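Local coordinates for nuclear protein localization protein 4 homolog (Drosophila melanogaster, PDB 4RV0) that probably helps a ubiquitin-binding complex export misfolded proteins from the endoplasmic reticulum for degradation by the proteasome, the fragment here being the protein's ubiquitin-like N-terminal domain, at residues L31-L34 and Y35-Q39. Sequence-based numbering, arbitrary orientation.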
# COMPACT_ATOMS: atom_id res chain seq x y z
N LEU B 31 -24.52 -9.28 1.33
CA LEU B 31 -23.65 -8.62 0.36
C LEU B 31 -24.24 -7.33 -0.22
O LEU B 31 -23.49 -6.40 -0.55
CB LEU B 31 -23.23 -9.58 -0.75
CG LEU B 31 -22.21 -10.67 -0.41
CD1 LEU B 31 -21.88 -11.50 -1.65
CD2 LEU B 31 -20.95 -10.10 0.20
N LYS B 32 -25.57 -7.27 -0.40
CA LYS B 32 -26.17 -6.02 -0.87
C LYS B 32 -25.90 -4.87 0.07
O LYS B 32 -25.65 -3.74 -0.37
CB LYS B 32 -27.69 -6.13 -1.09
CG LYS B 32 -28.28 -4.77 -1.48
CD LYS B 32 -29.71 -4.86 -1.94
CE LYS B 32 -30.27 -3.48 -2.29
NZ LYS B 32 -30.39 -2.53 -1.16
N HIS B 33 -25.95 -5.14 1.37
CA HIS B 33 -25.67 -4.09 2.33
C HIS B 33 -24.24 -3.59 2.19
O HIS B 33 -23.99 -2.40 2.36
CB HIS B 33 -25.96 -4.56 3.76
CG HIS B 33 -25.77 -3.49 4.79
ND1 HIS B 33 -25.06 -3.70 5.95
CD2 HIS B 33 -26.18 -2.20 4.82
CE1 HIS B 33 -25.04 -2.58 6.67
NE2 HIS B 33 -25.71 -1.66 5.99
N LEU B 34 -23.32 -4.49 1.86
CA LEU B 34 -21.93 -4.10 1.62
C LEU B 34 -21.88 -3.16 0.43
O LEU B 34 -21.24 -2.10 0.48
CB LEU B 34 -21.04 -5.32 1.38
CG LEU B 34 -19.56 -5.09 1.05
CD1 LEU B 34 -18.82 -4.34 2.17
CD2 LEU B 34 -18.86 -6.43 0.76
N TYR B 35 -22.57 -3.53 -0.64
CA TYR B 35 -22.65 -2.69 -1.83
C TYR B 35 -23.26 -1.33 -1.50
O TYR B 35 -22.74 -0.29 -1.92
CB TYR B 35 -23.44 -3.39 -2.94
CG TYR B 35 -22.61 -4.30 -3.83
CD1 TYR B 35 -22.14 -3.86 -5.05
CD2 TYR B 35 -22.32 -5.61 -3.44
CE1 TYR B 35 -21.40 -4.70 -5.88
CE2 TYR B 35 -21.58 -6.46 -4.27
CZ TYR B 35 -21.12 -5.99 -5.48
OH TYR B 35 -20.38 -6.81 -6.31
N ASP B 36 -24.36 -1.33 -0.74
CA ASP B 36 -24.99 -0.08 -0.32
C ASP B 36 -24.04 0.75 0.53
O ASP B 36 -23.97 1.98 0.40
CB ASP B 36 -26.31 -0.33 0.44
CG ASP B 36 -27.45 -0.85 -0.45
OD1 ASP B 36 -27.45 -0.54 -1.66
OD2 ASP B 36 -28.34 -1.56 0.07
N SER B 37 -23.32 0.09 1.43
CA SER B 37 -22.34 0.76 2.28
C SER B 37 -21.24 1.43 1.45
O SER B 37 -20.85 2.57 1.71
CB SER B 37 -21.72 -0.24 3.25
OG SER B 37 -22.71 -0.80 4.09
N VAL B 38 -20.75 0.71 0.44
CA VAL B 38 -19.72 1.27 -0.42
C VAL B 38 -20.23 2.48 -1.20
O VAL B 38 -19.55 3.50 -1.26
CB VAL B 38 -19.15 0.20 -1.37
CG1 VAL B 38 -18.19 0.83 -2.35
CG2 VAL B 38 -18.45 -0.89 -0.56
N GLN B 39 -21.44 2.37 -1.73
CA GLN B 39 -22.06 3.46 -2.48
C GLN B 39 -22.16 4.75 -1.70
O GLN B 39 -21.87 5.84 -2.21
CB GLN B 39 -23.46 3.03 -2.95
CG GLN B 39 -24.33 4.14 -3.54
CD GLN B 39 -23.84 4.63 -4.89
OE1 GLN B 39 -22.95 4.03 -5.49
NE2 GLN B 39 -24.46 5.69 -5.41
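Lys32 runs extended from the backbone until its last torsion (chi4 -65°) bends the ammonium back toward Asp36, one turn on, whose CG sits anti to its own carbonyl carbon (chi1 -71°). The two side chains close a salt bridge, Lys32 NZ lying 2.6 Å from Asp36 OD2 on the syn lone pair. With an alanine in place of Asp36, the lysine ammonium would probably lose this mate and be free to swing away. Next along, Ser37 turns its hydroxyl back onto the preceding turn: Ser37 OG donates to His33 O at 2.7 Å from above the carbonyl plane, while Ser37 N reaches the same oxygen from the opposite face. Ser37 OG also lies over one face of the His33 imidazole, offset toward the rim, 3.7 Å from His33 NE2. All this decorates helix 31-41, which packs on the mixed sheet of a ubiquitin-like beta-grasp fold. On its buried side Leu34 touches Ile23 and Ile25 of strand 19-25, and Leu34 CD1 stands 4.4 Å from Val38 CG2. Tyr35 points its ring edge at Leu31 O, which lies in the ring plane 3.2 Å from Tyr35 CD2; the Tyr35 hydroxyl hydrogen-bonds with Leu59 O and Leu49 N.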